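Local structure of fibrillarin-like rRNA/tRNA 2'-O-methyltransferase (Aeropyrum pernix, 4DF3) at residues Ile28-Leu33 against Ala92-Asp97; Ala63-Lys68 against Val215-Phe220; Val75-Arg80 against Gly100-Ile105; Met180-Arg185 against Asp223-Tyr228. The protein probably methylates ribose 2'-hydroxyls of rRNA and tRNA, taking the methyl group from S-adenosyl-L-methionine at sites that a guide RNA selects by base pairing. The protein carries 2 engineered substitutions. All blocks are in the same frame, centred on the assembly; numbering follows the deposited sequence.

Interaction 1. Residues Ile28-Leu33 against Ala92-Asp97; sequences IATKNL and ASHMSD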
# COMPACT_ATOMS: atom_id res chain seq x y z
N ILE A 28 -8.64 9.92 7.41
CA ILE A 28 -8.84 9.67 6.01
C ILE A 28 -9.52 8.35 5.87
O ILE A 28 -9.51 7.55 6.81
CB ILE A 28 -7.54 9.67 5.19
CG1 ILE A 28 -6.48 8.78 5.86
CG2 ILE A 28 -7.09 11.14 5.01
CD1 ILE A 28 -5.19 8.56 4.96
N ALA A 29 -10.16 8.13 4.72
CA ALA A 29 -11.01 6.94 4.60
C ALA A 29 -11.08 6.63 3.08
O ALA A 29 -10.78 7.48 2.26
CB ALA A 29 -12.40 7.19 5.14
N THR A 30 -11.41 5.39 2.75
CA THR A 30 -11.70 5.06 1.37
C THR A 30 -13.22 4.66 1.26
O THR A 30 -13.85 4.36 2.23
CB THR A 30 -10.83 3.94 0.87
OG1 THR A 30 -10.87 2.84 1.80
CG2 THR A 30 -9.47 4.45 0.64
N LYS A 31 -13.77 4.71 0.05
CA LYS A 31 -15.16 4.31 -0.13
C LYS A 31 -15.21 2.80 -0.22
O LYS A 31 -14.50 2.18 -1.05
CB LYS A 31 -15.71 4.91 -1.43
CG LYS A 31 -17.22 4.70 -1.58
CD LYS A 31 -17.72 5.40 -2.88
CE LYS A 31 -17.82 6.92 -2.60
NZ LYS A 31 -18.40 7.69 -3.77
N ASN A 32 -16.09 2.22 0.59
CA ASN A 32 -16.11 0.78 0.72
C ASN A 32 -16.53 0.09 -0.59
O ASN A 32 -17.68 0.26 -1.05
CB ASN A 32 -16.98 0.37 1.92
CG ASN A 32 -16.70 -1.07 2.39
OD1 ASN A 32 -16.01 -1.83 1.70
ND2 ASN A 32 -17.20 -1.45 3.59
N LEU A 33 -15.63 -0.69 -1.20
CA LEU A 33 -16.05 -1.48 -2.40
C LEU A 33 -17.08 -2.55 -2.05
O LEU A 33 -17.79 -3.03 -2.95
CB LEU A 33 -14.88 -2.21 -3.03
CG LEU A 33 -15.04 -2.79 -4.42
CD1 LEU A 33 -15.38 -1.71 -5.46
CD2 LEU A 33 -13.71 -3.49 -4.80
N ALA A 92 -3.89 -3.62 1.46
CA ALA A 92 -4.46 -3.99 0.14
C ALA A 92 -5.96 -3.73 0.10
O ALA A 92 -6.49 -3.45 -0.97
CB ALA A 92 -4.14 -5.45 -0.20
N SER A 93 -6.66 -3.81 1.22
CA SER A 93 -8.11 -3.63 1.13
C SER A 93 -8.42 -2.18 0.71
O SER A 93 -9.38 -1.91 -0.02
CB SER A 93 -8.84 -3.95 2.48
OG SER A 93 -8.44 -3.06 3.53
N HIS A 94 -7.65 -1.24 1.25
CA HIS A 94 -7.81 0.13 0.80
C HIS A 94 -7.36 0.36 -0.64
O HIS A 94 -8.03 1.17 -1.36
CB HIS A 94 -7.11 1.12 1.79
CG HIS A 94 -7.74 1.09 3.16
ND1 HIS A 94 -8.90 1.77 3.49
CD2 HIS A 94 -7.35 0.43 4.27
CE1 HIS A 94 -9.21 1.50 4.75
NE2 HIS A 94 -8.27 0.71 5.25
N MET A 95 -6.31 -0.31 -1.07
CA MET A 95 -5.94 -0.22 -2.51
C MET A 95 -7.12 -0.74 -3.34
O MET A 95 -7.51 -0.13 -4.34
CB MET A 95 -4.70 -1.03 -2.83
CG MET A 95 -3.50 -0.44 -2.25
SD MET A 95 -2.18 -1.63 -2.56
CE MET A 95 -0.66 -0.80 -2.08
N SER A 96 -7.73 -1.85 -2.88
CA SER A 96 -8.88 -2.47 -3.58
C SER A 96 -10.04 -1.47 -3.67
O SER A 96 -10.62 -1.31 -4.76
CB SER A 96 -9.29 -3.80 -2.87
OG SER A 96 -10.62 -4.17 -3.18
N ASP A 97 -10.33 -0.74 -2.56
CA ASP A 97 -11.33 0.32 -2.65
C ASP A 97 -11.04 1.36 -3.77
O ASP A 97 -11.94 1.75 -4.49
CB ASP A 97 -11.50 1.06 -1.31
CG ASP A 97 -12.17 0.21 -0.24
OD1 ASP A 97 -12.88 -0.79 -0.57
OD2 ASP A 97 -12.02 0.57 0.97
O HOH W 1 -14.63 1.66 -3.53

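Interaction 2. Residues Ala63-Lys68 against Val215-Phe220; sequences AAALLK and VHLDPF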
# COMPACT_ATOMS: atom_id res chain seq x y z
N ALA A 63 -1.16 4.70 4.21
CA ALA A 63 -1.94 5.81 4.76
C ALA A 63 -0.96 6.67 5.57
O ALA A 63 -1.02 7.89 5.48
CB ALA A 63 -3.01 5.26 5.75
N ALA A 64 -0.09 6.03 6.38
CA ALA A 64 0.96 6.83 7.09
C ALA A 64 1.81 7.70 6.14
O ALA A 64 2.07 8.93 6.41
CB ALA A 64 1.85 5.91 7.98
N ALA A 65 2.16 7.14 4.98
CA ALA A 65 3.02 7.89 4.08
C ALA A 65 2.29 9.13 3.55
O ALA A 65 2.91 10.22 3.41
CB ALA A 65 3.54 7.04 2.95
N LEU A 66 0.98 8.99 3.29
CA LEU A 66 0.20 10.16 2.78
C LEU A 66 0.14 11.24 3.86
O LEU A 66 0.38 12.41 3.57
CB LEU A 66 -1.24 9.74 2.40
CG LEU A 66 -1.27 8.78 1.19
CD1 LEU A 66 -2.76 8.29 0.97
CD2 LEU A 66 -0.82 9.48 -0.08
N LEU A 67 -0.14 10.82 5.08
CA LEU A 67 -0.33 11.78 6.18
C LEU A 67 1.02 12.42 6.58
O LEU A 67 1.03 13.50 7.18
CB LEU A 67 -1.00 11.13 7.39
CG LEU A 67 -2.46 10.67 7.19
CD1 LEU A 67 -3.08 10.19 8.46
CD2 LEU A 67 -3.26 11.77 6.55
N LYS A 68 2.14 11.75 6.24
CA LYS A 68 3.47 12.31 6.45
C LYS A 68 3.99 13.15 5.24
O LYS A 68 5.16 13.54 5.17
CB LYS A 68 4.45 11.17 6.81
CG LYS A 68 4.19 10.58 8.25
CD LYS A 68 4.06 11.60 9.38
CE LYS A 68 5.30 12.51 9.48
NZ LYS A 68 6.56 11.68 9.69
N VAL A 215 9.48 9.45 2.63
CA VAL A 215 8.99 10.04 3.86
C VAL A 215 9.14 9.06 5.01
O VAL A 215 8.80 7.89 4.89
CB VAL A 215 7.50 10.62 3.83
CG1 VAL A 215 7.40 11.87 2.88
CG2 VAL A 215 6.42 9.51 3.54
N HIS A 216 9.64 9.55 6.15
CA HIS A 216 9.61 8.72 7.32
C HIS A 216 8.18 8.64 7.92
O HIS A 216 7.41 9.60 7.81
CB HIS A 216 10.65 9.23 8.36
CG HIS A 216 10.95 8.20 9.41
ND1 HIS A 216 10.17 8.06 10.54
CD2 HIS A 216 11.89 7.23 9.48
CE1 HIS A 216 10.57 7.02 11.23
NE2 HIS A 216 11.66 6.53 10.65
N LEU A 217 7.83 7.51 8.55
CA LEU A 217 6.47 7.27 8.96
C LEU A 217 6.18 7.55 10.43
O LEU A 217 5.08 7.34 10.86
CB LEU A 217 6.05 5.82 8.61
CG LEU A 217 6.21 5.51 7.13
CD1 LEU A 217 5.79 3.99 6.81
CD2 LEU A 217 5.49 6.59 6.15
N ASP A 218 7.16 8.05 11.18
CA ASP A 218 6.93 8.29 12.59
C ASP A 218 5.84 9.35 12.76
O ASP A 218 5.83 10.31 12.00
CB ASP A 218 8.23 8.82 13.19
CG ASP A 218 8.07 9.22 14.63
OD1 ASP A 218 8.14 8.31 15.47
OD2 ASP A 218 7.80 10.39 14.90
N PRO A 219 4.92 9.17 13.76
CA PRO A 219 4.84 8.09 14.75
C PRO A 219 3.93 6.98 14.37
O PRO A 219 3.67 6.11 15.19
CB PRO A 219 4.22 8.83 15.98
CG PRO A 219 3.05 9.59 15.28
CD PRO A 219 3.84 10.17 14.00
N PHE A 220 3.33 7.05 13.20
CA PHE A 220 2.42 5.98 12.72
C PHE A 220 3.15 4.64 12.64
O PHE A 220 2.60 3.56 13.01
CB PHE A 220 1.85 6.36 11.35
CG PHE A 220 1.10 7.67 11.33
CD1 PHE A 220 -0.08 7.82 12.07
CD2 PHE A 220 1.58 8.72 10.58
CE1 PHE A 220 -0.78 8.99 12.04
CE2 PHE A 220 0.92 9.90 10.56
CZ PHE A 220 -0.31 10.02 11.31

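Interaction 3. Residues Val75-Arg80 against Gly100-Ile105; sequences VKEGDR and GPRGRI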
# COMPACT_ATOMS: atom_id res chain seq x y z
N VAL A 75 -1.54 5.38 -6.58
CA VAL A 75 -2.52 4.30 -6.75
C VAL A 75 -3.82 4.97 -7.29
O VAL A 75 -4.39 5.85 -6.63
CB VAL A 75 -2.87 3.58 -5.38
CG1 VAL A 75 -4.03 2.53 -5.57
CG2 VAL A 75 -1.65 2.88 -4.76
N LYS A 76 -4.25 4.52 -8.48
CA LYS A 76 -5.39 5.11 -9.22
C LYS A 76 -6.47 4.10 -9.59
O LYS A 76 -6.20 2.90 -9.79
CB LYS A 76 -4.95 5.65 -10.59
CG LYS A 76 -3.87 6.75 -10.55
CD LYS A 76 -4.53 8.10 -10.30
CE LYS A 76 -3.49 9.17 -9.98
NZ LYS A 76 -4.24 10.39 -9.42
N GLU A 77 -7.69 4.63 -9.76
CA GLU A 77 -8.78 3.83 -10.29
C GLU A 77 -8.34 3.00 -11.50
O GLU A 77 -7.71 3.50 -12.44
CB GLU A 77 -9.95 4.74 -10.67
CG GLU A 77 -11.14 3.94 -11.20
CD GLU A 77 -12.22 4.87 -11.77
OE1 GLU A 77 -11.92 6.08 -11.98
OE2 GLU A 77 -13.34 4.38 -12.01
N GLY A 78 -8.64 1.70 -11.43
CA GLY A 78 -8.28 0.74 -12.50
C GLY A 78 -6.88 0.14 -12.58
O GLY A 78 -6.58 -0.66 -13.48
N ASP A 79 -6.00 0.58 -11.68
CA ASP A 79 -4.64 0.10 -11.67
C ASP A 79 -4.60 -1.44 -11.43
O ASP A 79 -5.39 -1.98 -10.67
CB ASP A 79 -3.84 0.72 -10.52
CG ASP A 79 -3.25 2.07 -10.86
OD1 ASP A 79 -3.42 2.52 -11.99
OD2 ASP A 79 -2.62 2.68 -9.94
N ARG A 80 -3.61 -2.05 -12.04
CA ARG A 80 -3.19 -3.39 -11.72
C ARG A 80 -1.90 -3.20 -10.89
O ARG A 80 -0.97 -2.47 -11.33
CB ARG A 80 -2.82 -4.09 -13.02
CG ARG A 80 -3.96 -4.14 -14.05
CD ARG A 80 -5.15 -4.83 -13.55
NE ARG A 80 -6.35 -4.57 -14.36
CZ ARG A 80 -6.87 -5.42 -15.26
NH1 ARG A 80 -6.31 -6.62 -15.50
NH2 ARG A 80 -7.98 -5.07 -15.92
N GLY A 100 -10.97 0.04 -7.54
CA GLY A 100 -12.34 -0.29 -8.00
C GLY A 100 -12.40 -1.62 -8.74
O GLY A 100 -11.42 -2.34 -8.81
N PRO A 101 -13.58 -1.96 -9.29
CA PRO A 101 -13.83 -3.30 -9.91
C PRO A 101 -12.97 -3.68 -11.11
O PRO A 101 -12.75 -4.91 -11.33
CB PRO A 101 -15.30 -3.20 -10.36
CG PRO A 101 -15.48 -1.74 -10.67
CD PRO A 101 -14.74 -1.06 -9.45
N ARG A 102 -12.48 -2.69 -11.87
CA ARG A 102 -11.59 -2.95 -13.01
C ARG A 102 -10.07 -3.02 -12.69
O ARG A 102 -9.25 -3.37 -13.54
CB ARG A 102 -11.85 -1.93 -14.15
CG ARG A 102 -13.26 -1.97 -14.77
CD ARG A 102 -13.28 -1.00 -16.00
NE ARG A 102 -13.57 0.38 -15.57
CZ ARG A 102 -12.68 1.26 -15.10
NH1 ARG A 102 -13.09 2.48 -14.72
NH2 ARG A 102 -11.37 0.96 -15.03
N GLY A 103 -9.69 -2.69 -11.46
CA GLY A 103 -8.31 -2.88 -11.05
C GLY A 103 -8.07 -4.28 -10.51
O GLY A 103 -8.99 -5.07 -10.35
N ARG A 104 -6.82 -4.57 -10.23
CA ARG A 104 -6.46 -5.82 -9.59
C ARG A 104 -5.29 -5.58 -8.65
O ARG A 104 -4.33 -4.85 -8.96
CB ARG A 104 -6.01 -6.85 -10.60
CG ARG A 104 -7.05 -7.29 -11.56
CD ARG A 104 -6.65 -8.61 -12.18
NE ARG A 104 -7.82 -9.12 -12.88
CZ ARG A 104 -7.81 -10.08 -13.80
NH1 ARG A 104 -6.67 -10.69 -14.12
NH2 ARG A 104 -8.95 -10.45 -14.35
N ILE A 105 -5.33 -6.24 -7.51
CA ILE A 105 -4.09 -6.38 -6.72
C ILE A 105 -3.66 -7.83 -6.72
O ILE A 105 -4.42 -8.74 -6.25
CB ILE A 105 -4.36 -6.07 -5.28
CG1 ILE A 105 -4.77 -4.65 -5.15
CG2 ILE A 105 -3.08 -6.29 -4.42
CD1 ILE A 105 -5.32 -4.39 -3.93

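Interaction 4. Residues Met180-Arg185 against Asp223-Tyr228; sequences MAIKAR and DHAMIY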
# COMPACT_ATOMS: atom_id res chain seq x y z
N MET A 180 7.98 1.29 -1.68
CA MET A 180 8.71 0.27 -0.83
C MET A 180 8.80 0.77 0.64
O MET A 180 9.30 1.86 0.91
CB MET A 180 10.12 -0.09 -1.37
CG MET A 180 10.69 -1.30 -0.59
SD MET A 180 12.33 -1.72 -1.24
CE MET A 180 13.45 -0.65 -0.39
N ALA A 181 8.21 0.02 1.56
CA ALA A 181 8.44 0.27 2.99
C ALA A 181 9.81 -0.28 3.38
O ALA A 181 10.09 -1.47 3.23
CB ALA A 181 7.36 -0.45 3.81
N ILE A 182 10.65 0.59 3.93
CA ILE A 182 12.01 0.25 4.30
C ILE A 182 12.22 0.51 5.82
O ILE A 182 11.73 1.53 6.33
CB ILE A 182 13.04 1.11 3.45
CG1 ILE A 182 14.47 0.64 3.72
CG2 ILE A 182 12.89 2.59 3.65
CD1 ILE A 182 15.49 1.34 2.73
N LYS A 183 12.95 -0.39 6.49
CA LYS A 183 13.36 -0.14 7.87
C LYS A 183 14.25 1.06 7.85
O LYS A 183 15.23 1.10 7.10
CB LYS A 183 14.11 -1.37 8.40
CG LYS A 183 13.97 -1.56 9.87
CD LYS A 183 12.66 -2.34 10.17
CE LYS A 183 12.39 -2.64 11.67
NZ LYS A 183 13.57 -2.93 12.54
N ALA A 184 13.91 2.08 8.64
CA ALA A 184 14.63 3.30 8.65
C ALA A 184 14.33 4.07 9.94
O ALA A 184 13.21 4.03 10.47
CB ALA A 184 14.20 4.24 7.43
N ARG A 185 15.36 4.74 10.45
CA ARG A 185 15.18 5.66 11.60
C ARG A 185 14.91 7.05 11.09
O ARG A 185 15.21 7.36 9.95
CB ARG A 185 16.45 5.67 12.44
CG ARG A 185 16.68 4.34 13.17
CD ARG A 185 18.19 4.17 13.60
NE ARG A 185 19.10 4.35 12.46
CZ ARG A 185 20.43 4.39 12.55
NH1 ARG A 185 21.03 4.23 13.73
NH2 ARG A 185 21.17 4.58 11.46
N ASP A 223 9.58 2.88 12.87
CA ASP A 223 10.74 2.17 12.39
C ASP A 223 10.87 2.05 10.87
O ASP A 223 11.74 1.35 10.41
CB ASP A 223 10.80 0.78 13.00
CG ASP A 223 10.90 0.84 14.48
OD1 ASP A 223 11.56 1.77 14.94
OD2 ASP A 223 10.31 0.01 15.17
N HIS A 224 10.04 2.75 10.11
CA HIS A 224 10.03 2.61 8.63
C HIS A 224 9.87 3.96 7.92
O HIS A 224 9.29 4.90 8.51
CB HIS A 224 8.87 1.69 8.18
CG HIS A 224 9.06 0.27 8.59
ND1 HIS A 224 8.66 -0.23 9.81
CD2 HIS A 224 9.56 -0.79 7.89
CE1 HIS A 224 8.94 -1.53 9.86
NE2 HIS A 224 9.44 -1.90 8.70
N ALA A 225 10.32 4.01 6.67
CA ALA A 225 10.03 5.11 5.78
C ALA A 225 9.34 4.47 4.58
O ALA A 225 9.48 3.26 4.34
CB ALA A 225 11.39 5.76 5.33
N MET A 226 8.69 5.27 3.79
CA MET A 226 8.17 4.86 2.48
C MET A 226 8.96 5.47 1.33
O MET A 226 9.07 6.72 1.25
CB MET A 226 6.69 5.26 2.44
CG MET A 226 5.94 4.82 1.07
SD MET A 226 5.83 3.00 1.07
CE MET A 226 4.44 2.83 2.24
N ILE A 227 9.55 4.60 0.50
CA ILE A 227 10.34 5.08 -0.64
C ILE A 227 9.39 5.04 -1.85
O ILE A 227 8.69 4.05 -2.03
CB ILE A 227 11.50 4.13 -0.93
CG1 ILE A 227 12.53 4.24 0.19
CG2 ILE A 227 12.19 4.54 -2.30
CD1 ILE A 227 13.50 3.09 0.17
N TYR A 228 9.38 6.12 -2.64
CA TYR A 228 8.54 6.19 -3.83
C TYR A 228 9.44 6.43 -5.05
O TYR A 228 10.23 7.40 -5.08
CB TYR A 228 7.50 7.34 -3.64
CG TYR A 228 6.74 7.72 -4.84
CD1 TYR A 228 6.33 6.77 -5.77
CD2 TYR A 228 6.34 9.06 -5.02
CE1 TYR A 228 5.56 7.11 -6.87
CE2 TYR A 228 5.58 9.43 -6.13
CZ TYR A 228 5.20 8.46 -7.08
OH TYR A 228 4.42 8.81 -8.18

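Interaction 1. Residues Ile28-Leu33 against Ala92-Asp97
D97 meets T30 and L33 with the two oxygens of one carboxylate. T30 OG1 donates to D97 OD2 at 2.7 Å, on the lone pair that faces away from OD1. The same hydroxyl accepts a bond of 2.8 Å from H94 ND1, whose ring plane it nearly shares, so one hydroxyl joins two residues a turn apart on the helix. A chi1 of 50° sets T30 OG1 between its backbone N and carbonyl carbon, turned to the helix. Here the N-terminal antiparallel sheet, through strand 26-31, leans on helix 90-99 of the Rossmann-like methyltransferase domain, and segment axes come within 7.9 Å. D97 OD1 takes the backbone N of L33 at 2.8 Å; the bond is nearly straight (169°) but arrives from above the carboxylate plane. L33 lies over the helix, its CD2 3.6 Å from S96 OG, a hydroxyl bonded to N127. A water bridges K31 O and D97 O. The buried carboxylate has charged partners too, R125 at OD1 and R53 at OD2, which would favour its ionised form. On the far side of the H94 ring, NE2 bonds the hydroxyl of Y40.

Interaction 2. Residues Ala63-Lys68 against Val215-Phe220
K68 and F220 have the largest buried areas of this contact, yet the close packing begins deeper, at A64 and A65. A64 CB presses on F220 CB at 3.4 Å, and L217 CD2 sits 3.5 Å from A65 CA, against the backbone of helix 61-67. V215 CG2 reaches A65 CB at 3.8 Å, and V215 CG1 touches K68 O. The small side chains of A64 and A65 let the strand end and the following loop come right up to the helix.

Toward solvent the contact changes character. L67 is exposed; its CB is 3.9 Å from F220 CE2, and CD1 also touches the ring, near CZ. The ring itself also stacks edge-to-face with Y58. K68 CG and CD lie at the F220 ring edge; bends at chi2, chi3 and chi4 place CD, CE and then NZ, which ends between two backbone carbonyls. NZ donates to D218 O at 2.8 Å, in the carbonyl plane, and to H216 O at 2.9 Å, from above the plane of the H216 carbonyl. H216 O is at the strand end; D218 O is the carbonyl of the cis peptide preceding P219. D218 N also bonds H216 ND1, and H216 NE2 is held by A184 O. The arrangement joins helix 61-67 to the connection between strands 211-216 and 224-229, the C-terminal beta hairpin characteristic of the class I, Rossmann-like methyltransferase sheet.

Interaction 3. Residues Val75-Arg80 against Gly100-Ile105
G78 and G103 bring two turns together, their CA atoms 3.9 Å apart. One is a type II turn from K76 to D79, the other a type I turn from G100 to G103, just after helix 90-99. Past the turns the chains run parallel: R104 N donates to D79 O at 3.0 Å, and R80 pairs with R104, its CA lying 3.3 Å from R104 O in a CA-H...O contact. G103 has no side chain, and D79 O approaches its CA to 3.1 Å. Strand 80-84, helix 90-99 and strand 104-109 follow one another as a beta-alpha-beta crossover of the Rossmann-like fold, and this contact joins the starts of its two neighbouring parallel strands. D79 turns its side chain off the contact, where OD2 takes K76 N and the hydroxyl of Y177. On the sheet face that R80 and R104 share, the R80 chain bends at chi2 (-59°), and its CD packs against R104 CB at 3.7 Å. R80 NE and NH2 both point to R102 O, each by a weak bond of 3.2 Å. R80 NH1 hovers off-centre over the R104 guanidinium, the two planes 29° apart; E146, salt-bridged to R80 NH1, probably eases this meeting of like charges. At the exposed edge the extended E77 chain sends OE2 to R102 NH1, a salt bridge of 3.3 Å, while R102 NH2 is near G78 CA.

Interaction 4. Residues Met180-Arg185 against Asp223-Tyr228
I182 and A225 form a hydrogen-bonded pair in the middle of an antiparallel stretch, where strand 224-229, the antiparallel member of the seven-stranded methyltransferase sheet, runs beside strand 176-183. I182 N to A225 O and A225 N to I182 O both measure 2.9 Å and lie nearly along the C=O axis. M180 and I227 make the next such pair; A181 with M226 and K183 with H224 are the non-hydrogen-bonded ones, and CA-H...O contacts fill in between.

The I227 side chain shows how the face with M180, I182 and A225 is packed. Its CB stands 3.7 Å from M180 O. CG1 moves on to I182 CG2 at 3.9 Å. At the tip, CD1 meets three carbons: I182 CG2 at 3.6 Å, I182 CD1, and the methyl CE of M180, which chi3 (85°) folds back toward it. Helix 195-206 covers this face, with Y197 on I182 and I201 on I227. On the other face A181 touches D154, a residue that binds S-adenosyl-L-methionine, and M226 SD lies against the carbonyl of M180.

Toward the end of the pairing the side chains of K183 and H224 diverge from one another at their bases. H224 lays CB and CD2 near I182 O, while its ND1 is tied to D221. K183 runs beside D223 and comes back to cross the H224 side chain obliquely, its CD 3.6 Å from H224 NE2. Past them, A184 N bonds D223 O from 42° above the carbonyl plane.

Overall arrangement
Interactions 2 and 4 adjoin, centres about 9 Å apart: V215 O and M226 N, 2.8 Å apart, probably bond as strand neighbours. Interactions 1 and 3 are neighbours, centres about 11 Å apart, both opposite interaction 4 across the chain's centre; I105 CD1 packs 3.3 Å from A92 O, against helix 90-99. Interaction 1 also reaches interaction 2, where I28 CD1 packs on A63 CB at 4.0 Å. The cofactor lies near interactions 1, 2 and 4: side chains of H224, H94 and L217 come within about 6, 8 and 9 Å of S-adenosylmethionine. Interaction 3 sits away from the annotated sites, about 24 Å centre to centre from interaction 4, though both reach the same sheet.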